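Local structure of agglutinin (Rhizoctonia solani, 4G9M) at the interface of chains A and B. The protein is a fungal lectin of the ricin-type beta-trefoil family that binds carbohydrates and assembles as a domain-swapped dimer. Sequence-based numbering; all coordinates share one arbitrary frame. Chains: chain A/B, agglutinin.

The contacts are four patches of one two-fold symmetric interface. Between the centres of their C-alpha atoms, contact 1 lies about 18 Å from contact 2, 15 Å from contact 3 and 17 Å from contact 4. The others form a band built on N-terminal segments that reach onto the partner, apparently the swapped element. Measured between the same centres, contacts 2 and 3 are about 6 Å apart and share A:Phe139 and B:Ile3; contacts 3 and 4, about 9 Å, share A:Ile3 and A:Ser4. Contacts 2 and 4, about 14 Å, hold equivalent strand pairings with the chains exchanged, so each subunit gives and receives a segment.

Contact 1: the interface of chains A and B. Residues chain A 93, 102, 107, 129; chain B 56, 91, 93, 107.
OD1 of B:Asn56, the side-chain amide oxygen, is gripped by ND2 of A:Asn129, 2.9 Å away, and by water 1, which passes the contact on to OE2 of A:Glu102. In this dimer of ricin-type beta-trefoil lectins the two asparagine amide planes are turned well out of parallel. The bond is fairly straight, 160° at the hydrogen, and B:Asn56 OD1 lies in the amide plane of A:Asn129; seen from the acceptor, however, the donor stands above the carbonyl plane and off its lone pairs. Water 2 closes a second link, lying 2.9 Å from OD1 of A:Asn129 and 3.1 Å from ND2 of B:Asn56, so both polar ends of each amide are engaged and their rotation should be restricted.

A:Glu102 and B:Arg107 reach tip to tip as a salt bridge, NH1 to OE2 3.2 Å. The carboxylate and guanidinium planes are nearly parallel, 3° apart, but offset: NH1 comes to the syn side of OE2 from out of the carboxylate plane, and the bond is bent, 143° at the hydrogen. The arginine chain, extended from CG to NE, carries the guanidinium across to this carboxylate. B:Asp91 covers one guanidinium face: its OD2 sits over the centre, 3.5 Å from NE of B:Arg107, and may help balance the charge. Nearby, CG1 of A:Val93 packs against CB of B:Asn56 at 4.0 Å, while strands 90-94 of the two chains meet antiparallel where A:Val93 pairs with B:Val93.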
loop_
_atom_site.group_PDB
_atom_site.type_symbol
_atom_site.label_atom_id
_atom_site.label_comp_id
_atom_site.label_asym_id
_atom_site.label_seq_id
_atom_site.Cartn_x
_atom_site.Cartn_y
_atom_site.Cartn_z
ATOM N N VAL A 93 0.332 -3.011 -0.886
ATOM C CA VAL A 93 -0.923 -2.356 -0.509
ATOM C C VAL A 93 -1.273 -2.678 0.946
ATOM O O VAL A 93 -1.294 -3.841 1.340
ATOM C CB VAL A 93 -2.085 -2.807 -1.446
ATOM C CG1 VAL A 93 -3.388 -2.139 -1.056
ATOM C CG2 VAL A 93 -1.746 -2.524 -2.915
ATOM N N GLU A 102 0.706 -7.008 -4.653
ATOM C CA GLU A 102 -0.069 -7.110 -5.892
ATOM C C GLU A 102 0.810 -7.119 -7.126
ATOM O O GLU A 102 1.849 -6.462 -7.158
ATOM C CB GLU A 102 -0.990 -5.893 -6.034
ATOM C CG GLU A 102 -2.283 -5.945 -5.280
ATOM C CD GLU A 102 -3.178 -4.753 -5.584
ATOM O OE1 GLU A 102 -2.718 -3.805 -6.258
ATOM O OE2 GLU A 102 -4.342 -4.762 -5.140
ATOM N N ARG A 107 -3.452 -6.281 -11.373
ATOM C CA ARG A 107 -3.705 -5.943 -9.963
ATOM C C ARG A 107 -4.762 -6.804 -9.272
ATOM O O ARG A 107 -4.898 -6.749 -8.049
ATOM C CB ARG A 107 -4.041 -4.457 -9.797
ATOM C CG ARG A 107 -2.846 -3.516 -9.936
ATOM C CD ARG A 107 -3.307 -2.064 -9.966
ATOM N NE ARG A 107 -2.195 -1.122 -10.067
ATOM C CZ ARG A 107 -1.833 -0.507 -11.189
ATOM N NH1 ARG A 107 -2.497 -0.732 -12.316
ATOM N NH2 ARG A 107 -0.808 0.337 -11.183
ATOM N N ASN A 129 -7.224 -11.657 -5.468
ATOM C CA ASN A 129 -7.217 -11.053 -4.131
ATOM C C ASN A 129 -8.574 -11.101 -3.419
ATOM O O ASN A 129 -9.504 -10.386 -3.787
ATOM C CB ASN A 129 -6.711 -9.611 -4.204
ATOM C CG ASN A 129 -6.385 -9.030 -2.837
ATOM O OD1 ASN A 129 -6.375 -9.744 -1.826
ATOM N ND2 ASN A 129 -6.125 -7.729 -2.798
ATOM N N ASN B 56 -8.642 -5.112 0.395
ATOM C CA ASN B 56 -7.756 -4.285 1.195
ATOM C C ASN B 56 -8.259 -2.847 1.294
ATOM O O ASN B 56 -7.509 -1.967 1.680
ATOM C CB ASN B 56 -6.334 -4.272 0.625
ATOM C CG ASN B 56 -5.784 -5.664 0.396
ATOM O OD1 ASN B 56 -5.290 -5.971 -0.684
ATOM N ND2 ASN B 56 -5.880 -6.516 1.404
ATOM N N ASP B 91 -7.282 2.658 -1.452
ATOM C CA ASP B 91 -6.213 1.684 -1.259
ATOM C C ASP B 91 -5.002 2.503 -0.853
ATOM O O ASP B 91 -4.695 3.508 -1.500
ATOM C CB ASP B 91 -5.875 0.985 -2.574
ATOM C CG ASP B 91 -6.799 -0.178 -2.896
ATOM O OD1 ASP B 91 -7.351 -0.815 -1.955
ATOM O OD2 ASP B 91 -6.916 -0.501 -4.106
ATOM N N VAL B 93 -1.154 2.686 -0.807
ATOM C CA VAL B 93 -0.090 2.001 -1.555
ATOM C C VAL B 93 1.277 2.559 -1.176
ATOM O O VAL B 93 1.506 3.761 -1.283
ATOM C CB VAL B 93 -0.282 2.186 -3.099
ATOM C CG1 VAL B 93 0.697 1.338 -3.862
ATOM C CG2 VAL B 93 -1.718 1.841 -3.515
ATOM N N ARG B 107 -8.618 3.322 -9.955
ATOM C CA ARG B 107 -7.258 3.174 -9.426
ATOM C C ARG B 107 -6.180 3.981 -10.149
ATOM O O ARG B 107 -5.032 4.025 -9.696
ATOM C CB ARG B 107 -6.846 1.697 -9.387
ATOM C CG ARG B 107 -7.628 0.868 -8.383
ATOM C CD ARG B 107 -7.009 -0.502 -8.186
ATOM N NE ARG B 107 -7.861 -1.363 -7.368
ATOM C CZ ARG B 107 -7.466 -2.511 -6.825
ATOM N NH1 ARG B 107 -6.222 -2.935 -6.996
ATOM N NH2 ARG B 107 -8.313 -3.230 -6.100
HETATM O O HOH W 1 -5.587 -4.346 -3.051
HETATM O O HOH W 2 -4.924 -9.377 0.647
#

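Contact 2: the interface of chains A and B. Residues chain A 138-140; chain B 1-3.
B:Ile3 and A:Phe139 pair antiparallel, as do B:Pro2 and A:Ile140, adding the short N-terminal strand 2-3 of chain B to the edge of strand 137-141 of chain A. The evidence is a backbone bond from B:Ile3 N to A:Phe139 O, 2.9 Å and 158° at the hydrogen. The neighbouring backbone groups are joined through water 3, which lies 3.0 Å from A:Phe139 N and 2.6 Å from B:Ile3 O; these two backbone atoms are about 4.4 Å apart, too far for a direct bond, and the water spans the gap.

The side-chain contact centres on B:Pro2, which hides 60 Å² against chain A. A:Lys138 and A:Ile140 each lie alongside the proline ring and point the same way as it does. The lysine places its CG anti to the carbonyl carbon (chi1 -47°) and then bends through chi2, chi3 and chi4, which folds its methylene chain against the proline. CE of A:Lys138 lies 3.7 Å from B:Pro2 CB, and NZ stands beside the same ring, 3.8 Å from CG. Farther along the strand, CG1 of A:Ile140 meets the same CB at 4.1 Å. The tightest carbon contact is CE of A:Lys138 to CG of B:Pro2, 3.5 Å.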
loop_
_atom_site.group_PDB
_atom_site.type_symbol
_atom_site.label_atom_id
_atom_site.label_comp_id
_atom_site.label_asym_id
_atom_site.label_seq_id
_atom_site.Cartn_x
_atom_site.Cartn_y
_atom_site.Cartn_z
ATOM N N LYS A 138 3.512 -9.816 6.558
ATOM C CA LYS A 138 4.111 -8.881 7.496
ATOM C C LYS A 138 5.491 -8.513 6.966
ATOM O O LYS A 138 6.252 -9.382 6.533
ATOM C CB LYS A 138 4.210 -9.492 8.894
ATOM C CG LYS A 138 2.929 -10.159 9.353
ATOM C CD LYS A 138 2.492 -9.653 10.723
ATOM C CE LYS A 138 3.685 -9.499 11.650
ATOM N NZ LYS A 138 4.499 -10.748 11.783
ATOM N N PHE A 139 5.796 -7.222 6.978
ATOM C CA PHE A 139 7.073 -6.729 6.487
ATOM C C PHE A 139 8.003 -6.451 7.666
ATOM O O PHE A 139 7.809 -5.497 8.419
ATOM C CB PHE A 139 6.863 -5.473 5.626
ATOM C CG PHE A 139 6.552 -5.771 4.172
ATOM C CD1 PHE A 139 5.388 -6.430 3.813
ATOM C CD2 PHE A 139 7.431 -5.382 3.168
ATOM C CE1 PHE A 139 5.106 -6.713 2.473
ATOM C CE2 PHE A 139 7.157 -5.646 1.817
ATOM C CZ PHE A 139 5.995 -6.313 1.467
ATOM N N ILE A 140 9.002 -7.308 7.840
ATOM C CA ILE A 140 9.942 -7.180 8.951
ATOM C C ILE A 140 11.278 -6.641 8.437
ATOM O O ILE A 140 12.024 -7.348 7.778
ATOM C CB ILE A 140 10.149 -8.529 9.690
ATOM C CG1 ILE A 140 8.792 -9.104 10.125
ATOM C CG2 ILE A 140 11.065 -8.347 10.887
ATOM C CD1 ILE A 140 8.820 -10.590 10.449
ATOM N N ALA B 1 8.326 -4.729 15.966
ATOM C CA ALA B 1 9.314 -5.184 14.991
ATOM C C ALA B 1 8.798 -5.189 13.545
ATOM O O ALA B 1 9.474 -4.682 12.661
ATOM C CB ALA B 1 9.891 -6.550 15.385
ATOM N N PRO B 2 7.608 -5.763 13.289
ATOM C CA PRO B 2 7.127 -5.640 11.909
ATOM C C PRO B 2 6.603 -4.240 11.660
ATOM O O PRO B 2 5.996 -3.657 12.558
ATOM C CB PRO B 2 5.960 -6.631 11.853
ATOM C CG PRO B 2 6.145 -7.519 13.050
ATOM C CD PRO B 2 6.736 -6.642 14.085
ATOM N N ILE B 3 6.823 -3.714 10.463
ATOM C CA ILE B 3 6.259 -2.428 10.105
ATOM C C ILE B 3 4.830 -2.629 9.661
ATOM O O ILE B 3 4.558 -3.375 8.722
ATOM C CB ILE B 3 7.024 -1.758 8.954
ATOM C CG1 ILE B 3 8.446 -1.415 9.400
ATOM C CG2 ILE B 3 6.292 -0.505 8.488
ATOM C CD1 ILE B 3 9.340 -0.954 8.292
HETATM O O HOH W 3 3.623 -5.804 8.436
#

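Contact 3: the interface of chains A and B. Residues chain A 3-6, 10, 99, 139, 141; chain B 3-4, 94.
B:Ile3 turns CG1 anti to its carbonyl carbon (chi1 -65°) and continues extended (chi2 171°), sending CD1 toward A:Pro6, A:Tyr10 and A:Asp141 while CG2 faces A:Leu5. On the other side, A:Leu5 has CG anti to the backbone N (chi1 -161°), which brings its branched end across the isoleucine. The two side chains cross obliquely, CD1 of A:Leu5 lying 3.8 Å from CG2 of B:Ile3. The other leucine branch, CD2, reaches 3.9 Å from CB of B:Ala94, so the leucine touches both B:Ile3 and strand 90-94 of chain B.

Several groups enclose the tip of B:Ile3. CD1 meets CD of A:Pro6 end-on at 3.9 Å, and CB of A:Asp141 at the same separation. A:Tyr10 crosses the isoleucine at about a right angle, its OH 4.0 Å from CD1. That ring is itself fixed within chain A: OH donates to A:Pro6 O at 2.7 Å, in the carbonyl plane and on a lone pair, while A:Asp141 OD1 lies over one ring face and A:Phe139 CD2 over the other, both offset toward the rim.

The two N-terminal segments also touch directly, with CG2 of A:Ile3 lying 3.4 Å from the carbonyl oxygen of B:Ser4. B:Ile3 hides 120 Å² in a largely apolar socket, whose rim includes A:Ser4 O, 3.5 Å from CG2 of B:Ile3; it is likely to anchor the partner's N-terminal strand in the domain-swapped dimer.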
loop_
_atom_site.group_PDB
_atom_site.type_symbol
_atom_site.label_atom_id
_atom_site.label_comp_id
_atom_site.label_asym_id
_atom_site.label_seq_id
_atom_site.Cartn_x
_atom_site.Cartn_y
_atom_site.Cartn_z
ATOM N N ILE A 3 4.786 6.526 10.058
ATOM C CA ILE A 3 4.956 5.137 9.660
ATOM C C ILE A 3 5.397 5.045 8.211
ATOM O O ILE A 3 4.696 5.496 7.308
ATOM C CB ILE A 3 3.671 4.329 9.876
ATOM C CG1 ILE A 3 3.364 4.240 11.377
ATOM C CG2 ILE A 3 3.822 2.937 9.272
ATOM C CD1 ILE A 3 2.071 3.535 11.691
ATOM N N SER A 4 6.581 4.481 7.994
ATOM C CA SER A 4 7.126 4.371 6.648
ATOM C C SER A 4 7.586 2.958 6.359
ATOM O O SER A 4 8.051 2.248 7.247
ATOM C CB SER A 4 8.309 5.329 6.459
ATOM O OG SER A 4 9.287 5.126 7.465
ATOM N N LEU A 5 7.469 2.576 5.096
ATOM C CA LEU A 5 8.013 1.322 4.605
ATOM C C LEU A 5 9.190 1.667 3.697
ATOM O O LEU A 5 9.017 1.858 2.491
ATOM C CB LEU A 5 6.944 0.582 3.815
ATOM C CG LEU A 5 7.146 -0.910 3.603
ATOM C CD1 LEU A 5 7.049 -1.645 4.946
ATOM C CD2 LEU A 5 6.118 -1.448 2.620
ATOM N N PRO A 6 10.392 1.785 4.276
ATOM C CA PRO A 6 11.519 2.262 3.468
ATOM C C PRO A 6 12.074 1.192 2.533
ATOM O O PRO A 6 11.839 0.009 2.757
ATOM C CB PRO A 6 12.568 2.606 4.522
ATOM C CG PRO A 6 12.281 1.675 5.640
ATOM C CD PRO A 6 10.782 1.542 5.678
ATOM N N TYR A 10 14.018 -7.139 3.842
ATOM C CA TYR A 10 12.920 -7.588 4.693
ATOM C C TYR A 10 12.811 -9.089 4.785
ATOM O O TYR A 10 13.171 -9.798 3.854
ATOM C CB TYR A 10 11.579 -7.101 4.131
ATOM C CG TYR A 10 11.324 -5.621 4.257
ATOM C CD1 TYR A 10 11.773 -4.736 3.286
ATOM C CD2 TYR A 10 10.609 -5.109 5.338
ATOM C CE1 TYR A 10 11.532 -3.373 3.404
ATOM C CE2 TYR A 10 10.367 -3.744 5.461
ATOM C CZ TYR A 10 10.830 -2.886 4.484
ATOM O OH TYR A 10 10.587 -1.526 4.584
ATOM N N PHE A 99 0.573 -6.432 4.716
ATOM C CA PHE A 99 0.404 -5.857 3.383
ATOM C C PHE A 99 0.075 -6.924 2.354
ATOM O O PHE A 99 0.569 -8.049 2.417
ATOM C CB PHE A 99 1.682 -5.139 2.928
ATOM C CG PHE A 99 2.023 -3.914 3.742
ATOM C CD1 PHE A 99 1.611 -2.652 3.336
ATOM C CD2 PHE A 99 2.780 -4.028 4.898
ATOM C CE1 PHE A 99 1.932 -1.522 4.077
ATOM C CE2 PHE A 99 3.099 -2.903 5.656
ATOM C CZ PHE A 99 2.677 -1.653 5.249
ATOM N N PHE A 139 5.796 -7.222 6.978
ATOM C CA PHE A 139 7.073 -6.729 6.487
ATOM C C PHE A 139 8.003 -6.451 7.666
ATOM O O PHE A 139 7.809 -5.497 8.419
ATOM C CB PHE A 139 6.863 -5.473 5.626
ATOM C CG PHE A 139 6.552 -5.771 4.172
ATOM C CD1 PHE A 139 5.388 -6.430 3.813
ATOM C CD2 PHE A 139 7.431 -5.382 3.168
ATOM C CE1 PHE A 139 5.106 -6.713 2.473
ATOM C CE2 PHE A 139 7.157 -5.646 1.817
ATOM C CZ PHE A 139 5.995 -6.313 1.467
ATOM N N ASP A 141 11.567 -5.387 8.756
ATOM C CA ASP A 141 12.741 -4.701 8.224
ATOM C C ASP A 141 14.018 -5.139 8.937
ATOM O O ASP A 141 14.036 -5.309 10.155
ATOM C CB ASP A 141 12.553 -3.183 8.362
ATOM C CG ASP A 141 13.571 -2.379 7.565
ATOM O OD1 ASP A 141 13.800 -2.694 6.375
ATOM O OD2 ASP A 141 14.122 -1.407 8.124
ATOM N N ILE B 3 6.823 -3.714 10.463
ATOM C CA ILE B 3 6.259 -2.428 10.105
ATOM C C ILE B 3 4.830 -2.629 9.661
ATOM O O ILE B 3 4.558 -3.375 8.722
ATOM C CB ILE B 3 7.024 -1.758 8.954
ATOM C CG1 ILE B 3 8.446 -1.415 9.400
ATOM C CG2 ILE B 3 6.292 -0.505 8.488
ATOM C CD1 ILE B 3 9.340 -0.954 8.292
ATOM N N SER B 4 3.900 -1.969 10.328
ATOM C CA SER B 4 2.507 -2.063 9.932
ATOM C C SER B 4 1.841 -0.698 9.964
ATOM O O SER B 4 2.295 0.199 10.667
ATOM C CB SER B 4 1.759 -3.062 10.821
ATOM O OG SER B 4 2.290 -3.080 12.133
ATOM N N ALA B 94 2.186 1.698 -0.720
ATOM C CA ALA B 94 3.541 2.147 -0.366
ATOM C C ALA B 94 4.261 2.879 -1.507
ATOM O O ALA B 94 4.347 2.380 -2.626
ATOM C CB ALA B 94 4.382 0.966 0.120
HETATM O O HOH W 4 3.623 -5.804 8.436
#

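Contact 4: the interface of chains A and B. Residues chain A 2-4; chain B 99, 138-139.
Strand 2-3 of chain A, the N-terminal segment that crosses to the partner in this beta-trefoil lectin dimer, docks antiparallel on strand 137-141 of chain B, with A:Ile3 pairing with B:Phe139. A:Ile3 N donates to B:Phe139 O at 2.9 Å and 166° at the hydrogen; the donor is tilted 23° from the carbonyl plane.

Just beyond this bond, water 5 bridges the two backbones. It lies 2.7 Å from A:Ile3 O and 3.0 Å from B:Phe139 N, so the carbonyl and the amide that face each other across the strands are both satisfied through solvent. The side-chain amine nitrogen NZ of B:Lys138 also comes to this water, although the modelled separation is very short and its exact geometry is doubtful. The lysine reaches that position by folding back: CG is anti to the carbonyl carbon, and the chain bends at chi2 (-64°) and again at chi3 and chi4. Its NZ ends 3.9 Å from CB of A:Ser4, beside the start of the loop that follows the strand, and the residue hides 39 Å² against chain A.

B:Phe99 approaches the same carbonyl from another direction. Its ring presents an edge, with A:Ile3 O lying in the ring plane 3.2 Å from CE1. A C-H edge pointed at an oxygen in this way may be weakly favourable electrostatically. Next to the backbone bond, CA of A:Pro2 lies 3.7 Å from B:Phe139 O.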
loop_
_atom_site.group_PDB
_atom_site.type_symbol
_atom_site.label_atom_id
_atom_site.label_comp_id
_atom_site.label_asym_id
_atom_site.label_seq_id
_atom_site.Cartn_x
_atom_site.Cartn_y
_atom_site.Cartn_z
ATOM N N PRO A 2 5.499 8.748 12.663
ATOM C CA PRO A 2 5.437 8.567 11.212
ATOM C C PRO A 2 5.670 7.100 10.862
ATOM O O PRO A 2 6.626 6.488 11.347
ATOM C CB PRO A 2 6.585 9.443 10.699
ATOM C CG PRO A 2 7.491 9.633 11.860
ATOM C CD PRO A 2 6.603 9.638 13.067
ATOM N N ILE A 3 4.786 6.526 10.058
ATOM C CA ILE A 3 4.956 5.137 9.660
ATOM C C ILE A 3 5.397 5.045 8.211
ATOM O O ILE A 3 4.696 5.496 7.308
ATOM C CB ILE A 3 3.671 4.329 9.876
ATOM C CG1 ILE A 3 3.364 4.240 11.377
ATOM C CG2 ILE A 3 3.822 2.937 9.272
ATOM C CD1 ILE A 3 2.071 3.535 11.691
ATOM N N SER A 4 6.581 4.481 7.994
ATOM C CA SER A 4 7.126 4.371 6.648
ATOM C C SER A 4 7.586 2.958 6.359
ATOM O O SER A 4 8.051 2.248 7.247
ATOM C CB SER A 4 8.309 5.329 6.459
ATOM O OG SER A 4 9.287 5.126 7.465
ATOM N N PHE B 99 2.995 7.214 1.398
ATOM C CA PHE B 99 2.034 6.352 0.731
ATOM C C PHE B 99 1.194 7.138 -0.273
ATOM O O PHE B 99 0.834 8.292 -0.033
ATOM C CB PHE B 99 1.082 5.726 1.771
ATOM C CG PHE B 99 1.753 4.774 2.748
ATOM C CD1 PHE B 99 2.360 5.245 3.903
ATOM C CD2 PHE B 99 1.776 3.410 2.489
ATOM C CE1 PHE B 99 2.974 4.368 4.795
ATOM C CE2 PHE B 99 2.397 2.531 3.371
ATOM C CZ PHE B 99 2.994 3.013 4.520
ATOM N N LYS B 138 2.677 11.303 4.117
ATOM C CA LYS B 138 3.228 10.674 5.304
ATOM C C LYS B 138 2.092 10.350 6.258
ATOM O O LYS B 138 1.321 11.232 6.631
ATOM C CB LYS B 138 4.241 11.584 6.006
ATOM C CG LYS B 138 5.363 12.109 5.112
ATOM C CD LYS B 138 6.228 10.982 4.595
ATOM C CE LYS B 138 6.690 10.092 5.730
ATOM N NZ LYS B 138 6.710 8.670 5.313
ATOM N N PHE B 139 2.000 9.084 6.653
ATOM C CA PHE B 139 0.986 8.651 7.598
ATOM C C PHE B 139 1.523 8.748 9.013
ATOM O O PHE B 139 2.262 7.883 9.465
ATOM C CB PHE B 139 0.525 7.228 7.277
ATOM C CG PHE B 139 -0.569 7.175 6.244
ATOM C CD1 PHE B 139 -0.350 7.631 4.953
ATOM C CD2 PHE B 139 -1.822 6.669 6.571
ATOM C CE1 PHE B 139 -1.356 7.600 4.006
ATOM C CE2 PHE B 139 -2.837 6.618 5.610
ATOM C CZ PHE B 139 -2.597 7.082 4.333
HETATM O O HOH W 5 4.550 7.728 5.886
#